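Local coordinates for TRAP-type C4-dicarboxylate:H+ symport system substrate-binding component DctP (Shewanella oneidensis, PDB 4MX6), which binds succinate and probably acts as the periplasmic receptor that delivers C4-dicarboxylates to a proton-coupled TRAP-type membrane transporter, at residues 152-157 and 244-249; 40-45 and 96-101; 48-53 and 278-283; 56-61 and 271-276. All blocks are in the same frame, centred on the assembly; numbering follows the deposited sequence.

Contact 1 of 4, residues 152-157 and 244-249; sequences GYLHNG and LDYMVV
Tyr246, a residue of the succinate site, lies opposite Leu154 in the antiparallel ladder of strands 148-158 and 243-251. Two backbone bonds join this pair, Tyr246 N to Leu154 O (2.8 Å) and Leu154 N to Tyr246 O (3.0 Å). Tyr246 holds its CG beside its own backbone N (chi1 -49°), and ring atom CD2 packs against Leu154 CD2 at 3.8 Å. At the far end of the ring, Asn156 ND2 donates to Tyr246 OH over 2.9 Å, a nearly straight bond in which the hydroxyl lies close to the amide plane. Asn156 OD1 is held by Thr220, so both ends of the amide are fixed. The hydroxyl also bonds to the bound succinate, so Asn156 probably acts as a second-shell residue of the pocket. A phenylalanine in place of Tyr246 would probably leave the ring contact with Leu154 intact but deprive Asn156 ND2 and the succinate of their shared hydroxyl partner. Near the same end of the ladder the strands form a classic beta bulge, Asn156 and Gly157 together facing Leu244. Gly157 N donates to Leu244 O (3.1 Å), whereas the bond from Asn156 N to that oxygen is weak. Asn156 N also donates to Asp245 OD1 (3.0 Å), from above the carboxylate plane; the other oxygen, OD2, takes a bond from Gln131. On the face that carries Asp245, the bent Met247 chain (chi3 -65°) sets its CE 4.1 Å from Tyr153 CE1, while the Tyr153 hydroxyl bonds to Gly136 O.

Contact 2 of 4, residues 40-45 and 96-101; sequences KFSHVV and QFVAPS
Lys40, Phe41 and Ser42 run beside Gln96, Phe97 and Val98 in the same direction, with one backbone bridge centred on Phe41 and Phe97. Lys40 O is gripped twice, by Gln96 N at 3.0 Å and Phe97 N at 3.1 Å. On the far side of Phe41, Ser42 N donates to Phe97 O over a longer 3.3 Å. Beyond this the direct bonds stop, and a water bridges the chains: it donates to Ser42 O and accepts from Ala99 N at 2.9 Å. At the opposite end a side chain does the same work. Gln96 is bent at chi2 (68°), which turns CD back, and OE1 accepts from Lys40 N at 2.8 Å, the donor lying in the plane of the carbonyl; its NE2 is held by Asn93. Strand 37-42 thus has a partner on each edge, since it also pairs in parallel with strand 70-75, to which helix 50-65 connects it in a beta-alpha-beta crossover. Segment 96-101 in turn bonds to strand 243-251, an arrangement consistent with the central sheet of a type II periplasmic binding protein. The aromatic pair meets as a CH-pi contact and not as a ring stack. Phe97 CB lies over one face of the Phe41 ring, 3.9 Å from its centroid and 19° off the normal, and the two side chains cross at about a right angle. The Phe97 ring itself makes an edge-to-face contact with Phe58. Further along, Phe41 CZ reaches Ala99 CB at 4.3 Å.

Contact 3 of 4, residues 48-53 and 278-283; sequences NTPKGQ and NKIAAE
Pro50 lays its ring against Ala281, where the first turn of helix 50-65 touches helix 260-295. Its CB stands 3.6 Å from Ala281 CB, and CG also lies near the alanine, so two ring carbons rest on the CA and CB of Ala281. Ile280 covers the adjoining backbone. In the conformer described its CG2 is anti to the backbone N, a setting that brings this methyl to 3.8 Å from Pro50 CA. The other branch, CG1, lies more loosely beside Gln53 CB at 4.4 Å, while the Gln53 amide turns to Glu47 O. Thr49 caps the helix at its N-cap position: chi1 of 61° places OG1 to accept from Gly52 N at 3.0 Å, and OG1 bonds to Ala46 O as well. Lys51 leaves the helix on the side away from Ala281, its NZ bonding to the bound succinate. On helix 260-295, Lys279 NZ forms a salt bridge of 2.8 Å with the syn side of Glu283 OE2, one turn later. No hydrogen bond crosses between the segments, so the helices meet here through carbon alone, and their fit depends on shape.

Contact 4 of 4, residues 56-61 and 271-276; sequences LKFKEL and DESIAL
Lys57 and Leu276 set their side chains at about a right angle, the lysine's aliphatic chain passing over one leucine methyl. Lys57 CG is anti to the backbone N (chi1 -178°), and the chain then bends at chi2. CG, CD and CE all come near Leu276 CD2, with CG the closest at 3.6 Å. An alanine at Lys57 would remove CG, CD and CE and would probably open a gap over Leu276 CD2, which would keep only the beta carbon of that residue beside it. At the other end of the contact Leu61 and Glu272 likewise cross at about a right angle, Leu61 CD1 lying 3.8 Å from Glu272 CB. The Glu272 carboxylate is engaged by Arg65 in a salt bridge; Lys57 NZ is 6.5 Å from Glu272 OE1, so any attraction between these charges acts at a distance. Between the two pairs sits Ser273, whose CB is directed toward helix 50-65. In the conformer described its OG is 3.4 Å from Phe58 CB, and although it also nears Phe58 N the angle is too poor for a bond; the hydroxyl bonds instead to Ala269 O. The Phe58 ring packs on Ile266 and Leu270 of helix 260-295. Phe58 and Ser273 mark the nearest CA approach of the short helical segments, whose axes come within 8.5 Å at 144° between their directions, inclined but broadly antiparallel. Helix 260-295, 36 residues long, is probably the long helix characteristic of TRAP solute-binding proteins, with helix 50-65 packed on it.

Lys51 of contact 3 and Tyr246 of contact 1 both bond to the bound succinate, and they meet in a cation-pi contact, with Lys51 NZ 3.2 Å from Tyr246 CE1. Contact 2 adjoins both: Ala99 O accepts from Lys51 NZ at 2.8 Å and lies 3.3 Å from Tyr246 CD1, and Val249 N probably bonds to Val98 O. Contacts 3 and 4 are successive touches of the same two helices, their centres 11 Å apart. Helix 260-295 also covers contact 1, where Asn278 OD1 meets His155 N at 2.8 Å and Ile274 packs on Val248. Contact 4 stands further from the pocket, Phe58 lying about 10 Å from Lys51 between side chains, yet Phe58 touches Phe41 and Phe97 of contact 2.

Contact 1 of 4, residues 152-157 and 244-249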
loop_
_atom_site.group_PDB
_atom_site.type_symbol
_atom_site.label_atom_id
_atom_site.label_comp_id
_atom_site.label_asym_id
_atom_site.label_seq_id
_atom_site.Cartn_x
_atom_site.Cartn_y
_atom_site.Cartn_z
ATOM N N GLY A 152 0.601 -7.063 -11.457
ATOM C CA GLY A 152 -0.130 -7.806 -10.453
ATOM C C GLY A 152 -0.384 -6.944 -9.230
ATOM O O GLY A 152 0.157 -5.847 -9.106
ATOM N N TYR A 153 -1.226 -7.458 -8.344
ATOM C CA TYR A 153 -1.504 -6.860 -7.047
ATOM C C TYR A 153 -0.724 -7.630 -5.984
ATOM O O TYR A 153 -0.674 -8.864 -6.004
ATOM C CB TYR A 153 -2.988 -6.941 -6.717
ATOM C CG TYR A 153 -3.873 -6.052 -7.561
ATOM C CD1 TYR A 153 -3.924 -4.685 -7.333
ATOM C CD2 TYR A 153 -4.688 -6.580 -8.556
ATOM C CE1 TYR A 153 -4.759 -3.869 -8.067
ATOM C CE2 TYR A 153 -5.516 -5.761 -9.311
ATOM C CZ TYR A 153 -5.543 -4.408 -9.063
ATOM O OH TYR A 153 -6.368 -3.557 -9.768
ATOM N N LEU A 154 -0.165 -6.907 -5.021
ATOM C CA LEU A 154 0.526 -7.505 -3.888
ATOM C C LEU A 154 -0.106 -6.939 -2.617
ATOM O O LEU A 154 -0.251 -5.726 -2.483
ATOM C CB LEU A 154 2.022 -7.185 -3.951
ATOM C CG LEU A 154 2.848 -7.594 -2.740
ATOM C CD1 LEU A 154 2.894 -9.104 -2.566
ATOM C CD2 LEU A 154 4.263 -7.039 -2.862
ATOM N N HIS A 155 -0.469 -7.819 -1.699
ATOM C CA HIS A 155 -1.096 -7.377 -0.459
ATOM C C HIS A 155 -0.125 -6.844 0.580
ATOM O O HIS A 155 1.019 -7.298 0.685
ATOM C CB HIS A 155 -1.867 -8.533 0.181
ATOM C CG HIS A 155 -2.975 -9.037 -0.679
ATOM N ND1 HIS A 155 -3.313 -10.361 -0.844
ATOM C CD2 HIS A 155 -3.842 -8.334 -1.438
ATOM C CE1 HIS A 155 -4.342 -10.440 -1.678
ATOM N NE2 HIS A 155 -4.671 -9.220 -2.055
ATOM N N ASN A 156 -0.624 -5.918 1.402
ATOM C CA ASN A 156 -0.023 -5.657 2.702
ATOM C C ASN A 156 -1.053 -5.976 3.787
ATOM O O ASN A 156 -0.949 -7.017 4.439
ATOM C CB ASN A 156 0.571 -4.259 2.812
ATOM C CG ASN A 156 1.406 -4.105 4.067
ATOM O OD1 ASN A 156 1.048 -4.634 5.131
ATOM N ND2 ASN A 156 2.533 -3.425 3.955
ATOM N N GLY A 157 -2.076 -5.139 3.940
ATOM C CA GLY A 157 -3.074 -5.396 4.958
ATOM C C GLY A 157 -4.034 -4.245 5.124
ATOM O O GLY A 157 -3.950 -3.255 4.421
ATOM N N LEU A 244 -4.171 -1.040 2.559
ATOM C CA LEU A 244 -2.866 -0.710 1.980
ATOM C C LEU A 244 -2.422 -1.925 1.185
ATOM O O LEU A 244 -2.036 -2.941 1.751
ATOM C CB LEU A 244 -1.822 -0.383 3.052
ATOM C CG LEU A 244 -0.343 -0.357 2.529
ATOM C CD1 LEU A 244 -0.117 0.741 1.524
ATOM C CD2 LEU A 244 0.667 -0.220 3.661
ATOM N N ASP A 245 -2.528 -1.818 -0.135
ATOM C CA ASP A 245 -2.058 -2.833 -1.072
ATOM C C ASP A 245 -1.219 -2.148 -2.142
ATOM O O ASP A 245 -1.168 -0.919 -2.220
ATOM C CB ASP A 245 -3.237 -3.581 -1.733
ATOM C CG ASP A 245 -3.552 -4.924 -1.107
ATOM O OD1 ASP A 245 -3.223 -5.153 0.070
ATOM O OD2 ASP A 245 -4.127 -5.755 -1.846
ATOM N N TYR A 246 -0.566 -2.957 -2.968
ATOM C CA TYR A 246 0.345 -2.474 -3.991
ATOM C C TYR A 246 -0.051 -2.921 -5.387
ATOM O O TYR A 246 -0.639 -3.981 -5.556
ATOM C CB TYR A 246 1.745 -3.015 -3.720
ATOM C CG TYR A 246 2.223 -2.848 -2.302
ATOM C CD1 TYR A 246 2.413 -1.593 -1.765
ATOM C CD2 TYR A 246 2.489 -3.953 -1.509
ATOM C CE1 TYR A 246 2.882 -1.426 -0.464
ATOM C CE2 TYR A 246 2.986 -3.804 -0.225
ATOM C CZ TYR A 246 3.181 -2.546 0.293
ATOM O OH TYR A 246 3.726 -2.416 1.555
ATOM N N MET A 247 0.364 -2.148 -6.385
ATOM C CA MET A 247 0.437 -2.662 -7.758
ATOM C C MET A 247 1.902 -2.801 -8.141
ATOM O O MET A 247 2.654 -1.834 -8.064
ATOM C CB MET A 247 -0.286 -1.757 -8.765
ATOM C CG MET A 247 -0.456 -2.448 -10.102
ATOM S SD MET A 247 -1.274 -1.457 -11.379
ATOM C CE MET A 247 -2.899 -1.289 -10.655
ATOM N N VAL A 248 2.302 -4.009 -8.527
ATOM C CA VAL A 248 3.635 -4.247 -9.066
ATOM C C VAL A 248 3.613 -3.807 -10.532
ATOM O O VAL A 248 2.773 -4.267 -11.311
ATOM C CB VAL A 248 4.041 -5.721 -8.933
ATOM C CG1 VAL A 248 5.445 -5.937 -9.472
ATOM C CG2 VAL A 248 3.913 -6.195 -7.483
ATOM N N VAL A 249 4.494 -2.874 -10.876
ATOM C CA VAL A 249 4.513 -2.280 -12.206
ATOM C C VAL A 249 5.906 -2.244 -12.809
ATOM O O VAL A 249 6.912 -2.271 -12.108
ATOM C CB VAL A 249 3.958 -0.831 -12.195
ATOM C CG1 VAL A 249 2.493 -0.807 -11.766
ATOM C CG2 VAL A 249 4.764 0.070 -11.288
#

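Contact 2 of 4, residues 40-45 and 96-101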
loop_
_atom_site.group_PDB
_atom_site.type_symbol
_atom_site.label_atom_id
_atom_site.label_comp_id
_atom_site.label_asym_id
_atom_site.label_seq_id
_atom_site.Cartn_x
_atom_site.Cartn_y
_atom_site.Cartn_z
ATOM N N LYS A 40 16.715 -3.648 -11.872
ATOM C CA LYS A 40 16.628 -2.999 -10.564
ATOM C C LYS A 40 15.186 -2.956 -10.069
ATOM O O LYS A 40 14.278 -2.636 -10.841
ATOM C CB LYS A 40 17.188 -1.581 -10.634
ATOM C CG LYS A 40 18.642 -1.529 -11.020
ATOM C CD LYS A 40 19.197 -0.108 -10.987
ATOM C CE LYS A 40 20.587 -0.052 -11.595
ATOM N NZ LYS A 40 21.209 1.276 -11.445
ATOM N N PHE A 41 15.002 -3.291 -8.787
ATOM C CA PHE A 41 13.699 -3.281 -8.117
ATOM C C PHE A 41 13.889 -2.427 -6.872
ATOM O O PHE A 41 14.638 -2.808 -5.965
ATOM C CB PHE A 41 13.309 -4.709 -7.742
ATOM C CG PHE A 41 11.857 -4.890 -7.330
ATOM C CD1 PHE A 41 11.154 -3.944 -6.601
ATOM C CD2 PHE A 41 11.204 -6.041 -7.676
ATOM C CE1 PHE A 41 9.829 -4.158 -6.250
ATOM C CE2 PHE A 41 9.884 -6.252 -7.331
ATOM C CZ PHE A 41 9.212 -5.313 -6.602
ATOM N N SER A 42 13.264 -1.256 -6.825
ATOM C CA SER A 42 13.364 -0.415 -5.639
ATOM C C SER A 42 12.038 -0.356 -4.909
ATOM O O SER A 42 10.979 -0.472 -5.517
ATOM C CB SER A 42 13.850 0.996 -5.990
ATOM O OG SER A 42 12.947 1.708 -6.822
ATOM N N HIS A 43 12.109 -0.161 -3.600
ATOM C CA HIS A 43 10.926 0.055 -2.793
ATOM C C HIS A 43 11.271 0.804 -1.508
ATOM O O HIS A 43 12.452 1.078 -1.224
ATOM C CB HIS A 43 10.212 -1.281 -2.533
ATOM C CG HIS A 43 10.971 -2.245 -1.679
ATOM N ND1 HIS A 43 11.024 -2.113 -0.310
ATOM C CD2 HIS A 43 11.687 -3.355 -1.993
ATOM C CE1 HIS A 43 11.738 -3.112 0.182
ATOM N NE2 HIS A 43 12.155 -3.875 -0.815
ATOM N N VAL A 44 10.236 1.138 -0.742
ATOM C CA VAL A 44 10.378 2.029 0.406
ATOM C C VAL A 44 10.262 1.331 1.756
ATOM O O VAL A 44 10.357 1.987 2.788
ATOM C CB VAL A 44 9.351 3.196 0.340
ATOM C CG1 VAL A 44 9.504 3.926 -0.974
ATOM C CG2 VAL A 44 7.912 2.724 0.551
ATOM N N VAL A 45 9.996 0.030 1.779
ATOM C CA VAL A 45 9.789 -0.664 3.046
ATOM C C VAL A 45 11.029 -1.402 3.551
ATOM O O VAL A 45 12.033 -1.526 2.863
ATOM C CB VAL A 45 8.562 -1.606 3.007
ATOM C CG1 VAL A 45 7.298 -0.804 2.674
ATOM C CG2 VAL A 45 8.742 -2.770 2.036
ATOM N N GLN A 96 13.512 -0.789 -13.011
ATOM C CA GLN A 96 12.719 -1.638 -13.896
ATOM C C GLN A 96 11.428 -2.152 -13.243
ATOM O O GLN A 96 10.453 -2.407 -13.946
ATOM C CB GLN A 96 13.574 -2.808 -14.398
ATOM C CG GLN A 96 14.588 -2.389 -15.455
ATOM C CD GLN A 96 15.686 -1.492 -14.913
ATOM O OE1 GLN A 96 16.377 -1.837 -13.950
ATOM N NE2 GLN A 96 15.864 -0.336 -15.539
ATOM N N PHE A 97 11.420 -2.312 -11.920
ATOM C CA PHE A 97 10.223 -2.708 -11.176
ATOM C C PHE A 97 10.098 -1.873 -9.918
ATOM O O PHE A 97 11.077 -1.667 -9.214
ATOM C CB PHE A 97 10.250 -4.201 -10.788
ATOM C CG PHE A 97 10.233 -5.126 -11.971
ATOM C CD1 PHE A 97 9.053 -5.526 -12.565
ATOM C CD2 PHE A 97 11.423 -5.565 -12.531
ATOM C CE1 PHE A 97 9.063 -6.371 -13.677
ATOM C CE2 PHE A 97 11.424 -6.390 -13.645
ATOM C CZ PHE A 97 10.248 -6.776 -14.206
ATOM N N VAL A 98 8.880 -1.408 -9.664
ATOM C CA VAL A 98 8.510 -0.808 -8.389
ATOM C C VAL A 98 7.139 -1.366 -8.001
ATOM O O VAL A 98 6.456 -1.987 -8.831
ATOM C CB VAL A 98 8.505 0.741 -8.441
ATOM C CG1 VAL A 98 9.928 1.260 -8.667
ATOM C CG2 VAL A 98 7.562 1.274 -9.517
ATOM N N ALA A 99 6.737 -1.168 -6.748
ATOM C CA ALA A 99 5.456 -1.680 -6.276
ATOM C C ALA A 99 4.839 -0.689 -5.283
ATOM O O ALA A 99 4.743 -0.959 -4.077
ATOM C CB ALA A 99 5.601 -3.076 -5.684
ATOM N N PRO A 100 4.418 0.480 -5.790
ATOM C CA PRO A 100 3.828 1.493 -4.916
ATOM C C PRO A 100 2.481 1.074 -4.380
ATOM O O PRO A 100 1.727 0.342 -5.033
ATOM C CB PRO A 100 3.650 2.711 -5.844
ATOM C CG PRO A 100 4.437 2.393 -7.096
ATOM C CD PRO A 100 4.397 0.905 -7.201
ATOM N N SER A 101 2.146 1.622 -3.222
ATOM C CA SER A 101 0.775 1.618 -2.762
ATOM C C SER A 101 -0.159 2.073 -3.881
ATOM O O SER A 101 0.141 3.015 -4.616
ATOM C CB SER A 101 0.640 2.597 -1.605
ATOM O OG SER A 101 -0.726 2.774 -1.279
HETATM O O HOH W 1 8.395 0.466 -5.013
#

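Contact 3 of 4, residues 48-53 and 278-283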
loop_
_atom_site.group_PDB
_atom_site.type_symbol
_atom_site.label_atom_id
_atom_site.label_comp_id
_atom_site.label_asym_id
_atom_site.label_seq_id
_atom_site.Cartn_x
_atom_site.Cartn_y
_atom_site.Cartn_z
ATOM N N ASN A 48 12.133 -7.100 5.916
ATOM C CA ASN A 48 11.424 -8.203 6.555
ATOM C C ASN A 48 9.920 -7.891 6.640
ATOM O O ASN A 48 9.340 -7.741 7.722
ATOM C CB ASN A 48 12.041 -8.546 7.916
ATOM C CG ASN A 48 13.471 -9.039 7.791
ATOM O OD1 ASN A 48 13.962 -9.306 6.691
ATOM N ND2 ASN A 48 14.140 -9.189 8.919
ATOM N N THR A 49 9.320 -7.812 5.455
ATOM C CA THR A 49 7.940 -7.375 5.227
ATOM C C THR A 49 7.413 -8.112 3.995
ATOM O O THR A 49 8.204 -8.693 3.254
ATOM C CB THR A 49 7.887 -5.877 4.898
ATOM O OG1 THR A 49 8.627 -5.624 3.693
ATOM C CG2 THR A 49 8.427 -5.015 6.041
ATOM N N PRO A 50 6.096 -8.069 3.734
ATOM C CA PRO A 50 5.619 -8.751 2.519
ATOM C C PRO A 50 6.272 -8.234 1.227
ATOM O O PRO A 50 6.686 -9.056 0.395
ATOM C CB PRO A 50 4.100 -8.525 2.537
ATOM C CG PRO A 50 3.862 -7.450 3.577
ATOM C CD PRO A 50 4.977 -7.610 4.568
ATOM N N LYS A 51 6.375 -6.916 1.033
ATOM C CA LYS A 51 6.983 -6.416 -0.197
ATOM C C LYS A 51 8.487 -6.671 -0.215
ATOM O O LYS A 51 9.043 -7.010 -1.265
ATOM C CB LYS A 51 6.668 -4.932 -0.392
ATOM C CG LYS A 51 7.347 -4.308 -1.595
ATOM C CD LYS A 51 6.663 -3.029 -2.072
ATOM C CE LYS A 51 6.479 -2.022 -0.952
ATOM N NZ LYS A 51 5.829 -0.781 -1.451
ATOM N N GLY A 52 9.153 -6.510 0.927
ATOM C CA GLY A 52 10.578 -6.795 0.985
ATOM C C GLY A 52 10.893 -8.231 0.587
ATOM O O GLY A 52 11.877 -8.513 -0.125
ATOM N N GLN A 53 10.084 -9.154 1.080
ATOM C CA GLN A 53 10.263 -10.568 0.793
ATOM C C GLN A 53 9.849 -10.921 -0.632
ATOM O O GLN A 53 10.495 -11.757 -1.271
ATOM C CB GLN A 53 9.504 -11.422 1.807
ATOM C CG GLN A 53 10.060 -11.316 3.225
ATOM C CD GLN A 53 11.496 -11.755 3.306
ATOM O OE1 GLN A 53 11.791 -12.944 3.191
ATOM N NE2 GLN A 53 12.394 -10.802 3.511
ATOM N N ASN A 278 2.061 -12.425 -0.748
ATOM C CA ASN A 278 0.712 -12.393 -0.199
ATOM C C ASN A 278 0.595 -13.277 1.043
ATOM O O ASN A 278 -0.093 -12.931 2.010
ATOM C CB ASN A 278 -0.304 -12.828 -1.252
ATOM C CG ASN A 278 -0.564 -11.770 -2.297
ATOM O OD1 ASN A 278 -0.191 -10.608 -2.150
ATOM N ND2 ASN A 278 -1.250 -12.175 -3.364
ATOM N N LYS A 279 1.228 -14.441 1.010
ATOM C CA LYS A 279 1.246 -15.335 2.166
ATOM C C LYS A 279 1.951 -14.662 3.340
ATOM O O LYS A 279 1.450 -14.655 4.462
ATOM C CB LYS A 279 1.925 -16.647 1.777
ATOM C CG LYS A 279 2.031 -17.656 2.881
ATOM C CD LYS A 279 2.472 -18.993 2.313
ATOM C CE LYS A 279 2.603 -20.070 3.364
ATOM N NZ LYS A 279 3.815 -19.900 4.210
ATOM N N ILE A 280 3.116 -14.079 3.071
ATOM C CA ILE A 280 3.861 -13.353 4.091
ATOM C C ILE A 280 3.019 -12.206 4.655
ATOM O O ILE A 280 2.999 -11.988 5.867
ATOM C CB ILE A 280 5.205 -12.807 3.542
ATOM C CG1 ILE A 280 6.151 -13.954 3.155
ATOM C CG2 ILE A 280 5.891 -11.900 4.563
ATOM C CD1 ILE A 280 6.825 -14.642 4.337
ATOM N N ALA A 281 2.306 -11.482 3.798
ATOM C CA ALA A 281 1.493 -10.359 4.263
ATOM C C ALA A 281 0.518 -10.812 5.345
ATOM O O ALA A 281 0.360 -10.162 6.382
ATOM C CB ALA A 281 0.749 -9.714 3.115
ATOM N N ALA A 282 -0.146 -11.936 5.110
ATOM C CA ALA A 282 -1.136 -12.428 6.044
ATOM C C ALA A 282 -0.450 -12.908 7.320
ATOM O O ALA A 282 -0.950 -12.710 8.423
ATOM C CB ALA A 282 -1.932 -13.554 5.412
ATOM N N GLU A 283 0.700 -13.559 7.176
ATOM C CA GLU A 283 1.448 -14.017 8.338
ATOM C C GLU A 283 1.934 -12.841 9.196
ATOM O O GLU A 283 1.796 -12.856 10.417
ATOM C CB GLU A 283 2.634 -14.871 7.900
ATOM C CG GLU A 283 2.206 -16.178 7.286
ATOM C CD GLU A 283 3.314 -16.930 6.560
ATOM O OE1 GLU A 283 4.352 -16.321 6.241
ATOM O OE2 GLU A 283 3.127 -18.144 6.302
#

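Contact 4 of 4, residues 56-61 and 271-276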
loop_
_atom_site.group_PDB
_atom_site.type_symbol
_atom_site.label_atom_id
_atom_site.label_comp_id
_atom_site.label_asym_id
_atom_site.label_seq_id
_atom_site.Cartn_x
_atom_site.Cartn_y
_atom_site.Cartn_z
ATOM N N LEU A 56 12.816 -9.933 -2.838
ATOM C CA LEU A 56 13.933 -10.881 -2.722
ATOM C C LEU A 56 13.595 -12.235 -3.336
ATOM O O LEU A 56 14.457 -12.868 -3.936
ATOM C CB LEU A 56 14.338 -11.042 -1.259
ATOM C CG LEU A 56 15.101 -9.857 -0.657
ATOM C CD1 LEU A 56 15.384 -10.119 0.809
ATOM C CD2 LEU A 56 16.391 -9.554 -1.407
ATOM N N LYS A 57 12.353 -12.687 -3.216
ATOM C CA LYS A 57 11.969 -13.942 -3.856
ATOM C C LYS A 57 12.082 -13.820 -5.374
ATOM O O LYS A 57 12.556 -14.738 -6.053
ATOM C CB LYS A 57 10.549 -14.340 -3.443
ATOM C CG LYS A 57 10.066 -15.664 -4.024
ATOM C CD LYS A 57 10.910 -16.847 -3.560
ATOM C CE LYS A 57 10.292 -18.173 -3.957
ATOM N NZ LYS A 57 11.067 -19.319 -3.440
ATOM N N PHE A 58 11.666 -12.681 -5.914
ATOM C CA PHE A 58 11.777 -12.426 -7.350
ATOM C C PHE A 58 13.244 -12.496 -7.783
ATOM O O PHE A 58 13.579 -13.155 -8.776
ATOM C CB PHE A 58 11.124 -11.082 -7.672
ATOM C CG PHE A 58 11.256 -10.643 -9.111
ATOM C CD1 PHE A 58 10.746 -11.398 -10.155
ATOM C CD2 PHE A 58 11.837 -9.428 -9.400
ATOM C CE1 PHE A 58 10.857 -10.961 -11.448
ATOM C CE2 PHE A 58 11.936 -8.988 -10.702
ATOM C CZ PHE A 58 11.446 -9.756 -11.721
ATOM N N LYS A 59 14.130 -11.852 -7.027
ATOM C CA LYS A 59 15.565 -11.948 -7.272
ATOM C C LYS A 59 16.032 -13.399 -7.285
ATOM O O LYS A 59 16.757 -13.813 -8.190
ATOM C CB LYS A 59 16.315 -11.167 -6.194
ATOM C CG LYS A 59 17.825 -11.348 -6.205
ATOM C CD LYS A 59 18.472 -10.590 -5.060
ATOM C CE LYS A 59 19.984 -10.761 -5.015
ATOM N NZ LYS A 59 20.632 -10.230 -6.233
ATOM N N GLU A 60 15.639 -14.166 -6.276
ATOM C CA GLU A 60 16.077 -15.547 -6.151
ATOM C C GLU A 60 15.622 -16.376 -7.344
ATOM O O GLU A 60 16.407 -17.124 -7.931
ATOM C CB GLU A 60 15.552 -16.146 -4.842
ATOM C CG GLU A 60 16.234 -15.566 -3.618
ATOM C CD GLU A 60 15.544 -15.881 -2.309
ATOM O OE1 GLU A 60 14.726 -16.813 -2.301
ATOM O OE2 GLU A 60 15.849 -15.200 -1.294
ATOM N N LEU A 61 14.361 -16.217 -7.733
ATOM C CA LEU A 61 13.812 -17.020 -8.819
ATOM C C LEU A 61 14.430 -16.643 -10.157
ATOM O O LEU A 61 14.716 -17.521 -10.978
ATOM C CB LEU A 61 12.288 -16.917 -8.879
ATOM C CG LEU A 61 11.556 -17.516 -7.683
ATOM C CD1 LEU A 61 10.076 -17.414 -7.956
ATOM C CD2 LEU A 61 11.959 -18.952 -7.442
ATOM N N ASP A 271 5.001 -13.613 -10.775
ATOM C CA ASP A 271 3.741 -14.148 -10.277
ATOM C C ASP A 271 3.968 -14.990 -9.020
ATOM O O ASP A 271 3.232 -14.886 -8.040
ATOM C CB ASP A 271 3.074 -15.035 -11.330
ATOM C CG ASP A 271 2.576 -14.277 -12.541
ATOM O OD1 ASP A 271 2.533 -13.030 -12.516
ATOM O OD2 ASP A 271 2.222 -14.956 -13.534
ATOM N N GLU A 272 4.981 -15.851 -9.051
ATOM C CA GLU A 272 5.258 -16.715 -7.911
ATOM C C GLU A 272 5.723 -15.907 -6.693
ATOM O O GLU A 272 5.378 -16.216 -5.553
ATOM C CB GLU A 272 6.290 -17.770 -8.298
ATOM C CG GLU A 272 5.742 -18.793 -9.243
ATOM C CD GLU A 272 6.804 -19.766 -9.703
ATOM O OE1 GLU A 272 7.633 -20.185 -8.854
ATOM O OE2 GLU A 272 6.820 -20.116 -10.915
ATOM N N SER A 273 6.493 -14.864 -6.946
ATOM C CA SER A 273 6.972 -14.002 -5.874
ATOM C C SER A 273 5.808 -13.257 -5.205
ATOM O O SER A 273 5.795 -13.079 -3.991
ATOM C CB SER A 273 7.995 -13.024 -6.445
ATOM O OG SER A 273 9.110 -13.721 -6.993
ATOM N N ILE A 274 4.842 -12.820 -6.008
ATOM C CA ILE A 274 3.653 -12.152 -5.490
ATOM C C ILE A 274 2.853 -13.131 -4.626
ATOM O O ILE A 274 2.370 -12.765 -3.549
ATOM C CB ILE A 274 2.795 -11.577 -6.636
ATOM C CG1 ILE A 274 3.493 -10.356 -7.226
ATOM C CG2 ILE A 274 1.393 -11.238 -6.129
ATOM C CD1 ILE A 274 2.843 -9.785 -8.475
ATOM N N ALA A 275 2.707 -14.379 -5.069
ATOM C CA ALA A 275 1.995 -15.358 -4.260
ATOM C C ALA A 275 2.664 -15.535 -2.897
ATOM O O ALA A 275 1.996 -15.600 -1.858
ATOM C CB ALA A 275 1.870 -16.698 -4.998
ATOM N N LEU A 276 3.988 -15.623 -2.896
ATOM C CA LEU A 276 4.710 -15.747 -1.644
ATOM C C LEU A 276 4.522 -14.483 -0.799
ATOM O O LEU A 276 4.266 -14.564 0.405
ATOM C CB LEU A 276 6.196 -16.027 -1.895
ATOM C CG LEU A 276 7.008 -16.168 -0.602
ATOM C CD1 LEU A 276 6.452 -17.265 0.292
ATOM C CD2 LEU A 276 8.447 -16.447 -0.891
#